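Local coordinates for 3-oxoacyl-[acyl-carrier-protein] synthase 3 (Pseudomonas aeruginosa, PDB 2X3E), which probably catalyses the first condensation of bacterial fatty acid synthesis, joining malonyl-ACP and acetyl-CoA to give 3-oxobutanoyl-ACP, CO2 and free CoA, at residues D74-A79 with S133-G138; L58-A63 with A161-L166. The protein carries 1 engineered substitution. All coordinates share one frame; numbering follows the deposited sequence.

How the contacts relate
Both contacts are buried and belong to the same sheet, where strands 133-140 and 160-169 lie side by side; their centres are about 8 Å apart. Contact 1 joins two strands edge to edge within that sheet, through backbone hydrogen bonds with side chains packing on both faces, and only its Asp-74/Ser-133 end is partly exposed. Contact 2 lays helix 53-68 over one face and relies on alanine methyls touching one another and the backbone opposite. A probable hydrogen bond from Gly-138 N to Gly-162 O, 2.8 Å long, ties the strands of the two contacts together. The helix of contact 2 also covers Leu-135 and Val-137 of contact 1, and leads along the chain into strand 75-79.

Contact 1 of 2, residues D74-A79 with S133-G138; sequences DAVVLA and SALLVG
Leu-78 and Val-137 run alongside each other on one face of two parallel strands. In Leu-78, chi1 of -55° sets CG beside the backbone N, and chi2 of -152° then turns CD2 to 3.7 Å from Val-137 CB. On the other face Leu-136 passes at a slant to Val-77, its CD1 3.7 Å from Val-77 O and 4.1 Å from Val-77 CG1. Between these layers the backbone bonds are short and nearly straight: Leu-135 N to Ala-75 O and Val-77 N to Leu-135 O are both 2.9 Å, as is Val-137 N to Val-77 O.

The partly exposed end is looser. Asp-74 N reaches Ser-133 O at 3.1 Å but stands well above the carbonyl plane, and its bond to Ser-133 OG, 3.3 Å, is weak. Asp-74 OD2 accepts a hydrogen bond from the backbone N of Asp-132, while Ser-133 N is buried without a partner.

Ala-79 lies, side chain to side chain, about 10 Å from Ala-112, the engineered residue at the predicted active site. Both strands are inner members of the five-stranded mixed sheet of the N-terminal half, with helix 114-127 on the face of Val-77 and Leu-136 and helix 53-68 on that of Leu-78 and Val-137, as in the layered alpha-beta-alpha-beta-alpha thiolase fold.

Contact 2 of 2, residues L58-A63 with A161-L166; sequences LRAASA and AGAVVL
Ala-60 of helix 53-68 meets strand 160-169 through a side chain that starts and finishes at CB. That single methyl lies between Ala-161 and Ala-163. On one hand it is 3.8 Å from Ala-161 CB and 3.7 Å from Ala-161 O; on the other, 4.0 Å from Ala-163 CB. Ala-161 O is the nearer backbone atom of the strand; Gly-162 N lies a little farther off, 4.2 Å from Ala-60 CB. Ala-163 answers with its own methyl, which comes to 3.7 Å from Ala-60 O and 4.0 Å from Ala-61 N, so the helix backbone at Ala-60 and Ala-61 rests on that methyl. With side chains this small at the interface, the axes of the two segments approach to 6.9 Å, their directions 32° apart.

This is a helix laid on one face of the N-terminal thiolase-fold sheet, where it forms part of an outer layer. The same helix also reaches the adjoining strand 133-140, where Ala-61 touches Leu-135. Ala-161 also packs against Leu-56 and Ala-163 against Ala-64, which extends the apolar seam along the helix in both directions.

Contact 1 of 2, residues D74-A79 with S133-G138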
loop_
_atom_site.group_PDB
_atom_site.type_symbol
_atom_site.label_atom_id
_atom_site.label_comp_id
_atom_site.label_asym_id
_atom_site.label_seq_id
_atom_site.Cartn_x
_atom_site.Cartn_y
_atom_site.Cartn_z
ATOM N N ASP A 74 -8.461 -13.399 -7.763
ATOM C CA ASP A 74 -7.388 -13.910 -6.891
ATOM C C ASP A 74 -6.892 -12.870 -5.896
ATOM O O ASP A 74 -6.304 -13.222 -4.872
ATOM C CB ASP A 74 -6.199 -14.406 -7.725
ATOM C CG ASP A 74 -6.500 -15.669 -8.496
ATOM O OD1 ASP A 74 -7.192 -16.559 -7.954
ATOM O OD2 ASP A 74 -6.025 -15.790 -9.647
ATOM N N ALA A 75 -7.124 -11.594 -6.208
ATOM C CA ALA A 75 -6.529 -10.484 -5.482
ATOM C C ALA A 75 -7.496 -9.303 -5.374
ATOM O O ALA A 75 -8.271 -9.034 -6.301
ATOM C CB ALA A 75 -5.235 -10.041 -6.176
ATOM N N VAL A 76 -7.448 -8.621 -4.232
ATOM C CA VAL A 76 -8.221 -7.405 -4.005
ATOM C C VAL A 76 -7.304 -6.329 -3.432
ATOM O O VAL A 76 -6.802 -6.462 -2.321
ATOM C CB VAL A 76 -9.399 -7.634 -3.023
ATOM C CG1 VAL A 76 -10.160 -6.332 -2.816
ATOM C CG2 VAL A 76 -10.330 -8.733 -3.540
ATOM N N VAL A 77 -7.090 -5.262 -4.195
ATOM C CA VAL A 77 -6.205 -4.177 -3.776
ATOM C C VAL A 77 -6.982 -2.866 -3.718
ATOM O O VAL A 77 -7.722 -2.546 -4.646
ATOM C CB VAL A 77 -4.991 -4.066 -4.719
ATOM C CG1 VAL A 77 -4.164 -2.809 -4.413
ATOM C CG2 VAL A 77 -4.133 -5.324 -4.604
ATOM N N LEU A 78 -6.856 -2.147 -2.597
ATOM C CA LEU A 78 -7.435 -0.817 -2.466
ATOM C C LEU A 78 -6.336 0.225 -2.533
ATOM O O LEU A 78 -5.362 0.169 -1.764
ATOM C CB LEU A 78 -8.195 -0.634 -1.149
ATOM C CG LEU A 78 -9.324 -1.573 -0.708
ATOM C CD1 LEU A 78 -10.308 -0.813 0.191
ATOM C CD2 LEU A 78 -10.049 -2.287 -1.854
ATOM N N ALA A 79 -6.491 1.158 -3.464
ATOM C CA ALA A 79 -5.677 2.369 -3.506
ATOM C C ALA A 79 -6.421 3.424 -2.695
ATOM O O ALA A 79 -7.476 3.896 -3.127
ATOM C CB ALA A 79 -5.484 2.826 -4.940
ATOM N N SER A 133 -6.359 -12.950 -11.883
ATOM C CA SER A 133 -7.390 -11.917 -11.927
ATOM C C SER A 133 -7.341 -11.096 -10.645
ATOM O O SER A 133 -6.842 -11.562 -9.619
ATOM C CB SER A 133 -8.769 -12.539 -12.089
ATOM O OG SER A 133 -9.042 -13.421 -11.014
ATOM N N ALA A 134 -7.862 -9.878 -10.708
ATOM C CA ALA A 134 -7.776 -8.960 -9.581
ATOM C C ALA A 134 -8.825 -7.875 -9.644
ATOM O O ALA A 134 -9.231 -7.442 -10.725
ATOM C CB ALA A 134 -6.405 -8.316 -9.534
ATOM N N LEU A 135 -9.241 -7.440 -8.460
ATOM C CA LEU A 135 -9.968 -6.200 -8.285
ATOM C C LEU A 135 -8.992 -5.119 -7.837
ATOM O O LEU A 135 -8.188 -5.336 -6.918
ATOM C CB LEU A 135 -11.063 -6.358 -7.220
ATOM C CG LEU A 135 -12.428 -6.845 -7.704
ATOM C CD1 LEU A 135 -13.240 -7.430 -6.552
ATOM C CD2 LEU A 135 -13.199 -5.689 -8.367
ATOM N N LEU A 136 -9.062 -3.964 -8.486
ATOM C CA LEU A 136 -8.418 -2.749 -7.995
ATOM C C LEU A 136 -9.516 -1.738 -7.705
ATOM O O LEU A 136 -10.313 -1.419 -8.587
ATOM C CB LEU A 136 -7.453 -2.172 -9.028
ATOM C CG LEU A 136 -6.889 -0.785 -8.688
ATOM C CD1 LEU A 136 -6.033 -0.858 -7.434
ATOM C CD2 LEU A 136 -6.093 -0.239 -9.876
ATOM N N VAL A 137 -9.566 -1.247 -6.468
ATOM C CA VAL A 137 -10.534 -0.226 -6.087
ATOM C C VAL A 137 -9.808 1.049 -5.695
ATOM O O VAL A 137 -9.010 1.046 -4.756
ATOM C CB VAL A 137 -11.405 -0.660 -4.888
ATOM C CG1 VAL A 137 -12.495 0.389 -4.607
ATOM C CG2 VAL A 137 -12.023 -2.038 -5.124
ATOM N N GLY A 138 -10.058 2.116 -6.445
ATOM C CA GLY A 138 -9.669 3.462 -6.037
ATOM C C GLY A 138 -10.775 4.022 -5.166
ATOM O O GLY A 138 -11.897 4.174 -5.625
HETATM O O HOH W 1 -8.653 -15.794 -11.397
#

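Contact 2 of 2, residues L58-A63 with A161-L166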
loop_
_atom_site.group_PDB
_atom_site.type_symbol
_atom_site.label_atom_id
_atom_site.label_comp_id
_atom_site.label_asym_id
_atom_site.label_seq_id
_atom_site.Cartn_x
_atom_site.Cartn_y
_atom_site.Cartn_z
ATOM N N LEU A 58 -16.675 -1.745 -1.159
ATOM C CA LEU A 58 -17.451 -2.974 -1.257
ATOM C C LEU A 58 -18.510 -2.866 -2.353
ATOM O O LEU A 58 -18.641 -3.762 -3.185
ATOM C CB LEU A 58 -18.096 -3.285 0.092
ATOM C CG LEU A 58 -18.867 -4.587 0.251
ATOM C CD1 LEU A 58 -17.980 -5.798 -0.017
ATOM C CD2 LEU A 58 -19.447 -4.649 1.649
ATOM N N ARG A 59 -19.239 -1.752 -2.369
ATOM C CA ARG A 59 -20.278 -1.536 -3.373
ATOM C C ARG A 59 -19.691 -1.413 -4.777
ATOM O O ARG A 59 -20.227 -1.998 -5.724
ATOM C CB ARG A 59 -21.122 -0.299 -3.036
ATOM C CG ARG A 59 -22.047 -0.459 -1.828
ATOM C CD ARG A 59 -23.134 -1.530 -2.044
ATOM N NE ARG A 59 -24.013 -1.219 -3.171
ATOM C CZ ARG A 59 -25.084 -0.427 -3.107
ATOM N NH1 ARG A 59 -25.435 0.157 -1.966
ATOM N NH2 ARG A 59 -25.804 -0.208 -4.197
ATOM N N ALA A 60 -18.595 -0.669 -4.916
ATOM C CA ALA A 60 -17.947 -0.515 -6.228
ATOM C C ALA A 60 -17.422 -1.840 -6.766
ATOM O O ALA A 60 -17.571 -2.138 -7.956
ATOM C CB ALA A 60 -16.820 0.507 -6.169
ATOM N N ALA A 61 -16.801 -2.620 -5.887
ATOM C CA ALA A 61 -16.217 -3.909 -6.253
ATOM C C ALA A 61 -17.270 -4.938 -6.653
ATOM O O ALA A 61 -17.068 -5.683 -7.616
ATOM C CB ALA A 61 -15.364 -4.442 -5.105
ATOM N N SER A 62 -18.387 -4.990 -5.929
ATOM C CA SER A 62 -19.482 -5.895 -6.284
ATOM C C SER A 62 -20.008 -5.569 -7.678
ATOM O O SER A 62 -20.241 -6.469 -8.480
ATOM C CB SER A 62 -20.630 -5.827 -5.271
ATOM O OG SER A 62 -20.211 -6.221 -3.973
ATOM N N ALA A 63 -20.193 -4.278 -7.963
ATOM C CA ALA A 63 -20.654 -3.835 -9.283
ATOM C C ALA A 63 -19.629 -4.165 -10.370
ATOM O O ALA A 63 -19.998 -4.570 -11.477
ATOM C CB ALA A 63 -20.954 -2.329 -9.278
ATOM N N ALA A 161 -15.935 5.687 -4.574
ATOM C CA ALA A 161 -15.139 4.523 -4.921
ATOM C C ALA A 161 -15.394 4.142 -6.374
ATOM O O ALA A 161 -16.533 4.183 -6.843
ATOM C CB ALA A 161 -15.475 3.350 -4.000
ATOM N N GLY A 162 -14.320 3.784 -7.074
ATOM C CA GLY A 162 -14.402 3.210 -8.406
ATOM C C GLY A 162 -13.505 1.993 -8.490
ATOM O O GLY A 162 -12.400 1.985 -7.940
ATOM N N ALA A 163 -13.974 0.961 -9.186
ATOM C CA ALA A 163 -13.263 -0.308 -9.235
ATOM C C ALA A 163 -13.194 -0.867 -10.647
ATOM O O ALA A 163 -14.119 -0.683 -11.454
ATOM C CB ALA A 163 -13.937 -1.308 -8.321
ATOM N N VAL A 164 -12.080 -1.533 -10.935
ATOM C CA VAL A 164 -11.920 -2.298 -12.157
ATOM C C VAL A 164 -11.515 -3.729 -11.833
ATOM O O VAL A 164 -10.895 -3.999 -10.795
ATOM C CB VAL A 164 -10.861 -1.679 -13.112
ATOM C CG1 VAL A 164 -11.347 -0.367 -13.667
ATOM C CG2 VAL A 164 -9.508 -1.508 -12.407
ATOM N N VAL A 165 -11.898 -4.638 -12.727
ATOM C CA VAL A 165 -11.429 -6.019 -12.714
ATOM C C VAL A 165 -10.375 -6.154 -13.811
ATOM O O VAL A 165 -10.584 -5.690 -14.940
ATOM C CB VAL A 165 -12.576 -7.012 -12.980
ATOM C CG1 VAL A 165 -12.044 -8.442 -13.146
ATOM C CG2 VAL A 165 -13.615 -6.940 -11.857
ATOM N N LEU A 166 -9.238 -6.754 -13.456
ATOM C CA LEU A 166 -8.174 -7.075 -14.402
ATOM C C LEU A 166 -8.048 -8.588 -14.499
ATOM O O LEU A 166 -8.238 -9.293 -13.507
ATOM C CB LEU A 166 -6.837 -6.499 -13.937
ATOM C CG LEU A 166 -6.705 -4.985 -13.815
ATOM C CD1 LEU A 166 -5.446 -4.632 -13.034
ATOM C CD2 LEU A 166 -6.680 -4.336 -15.188
#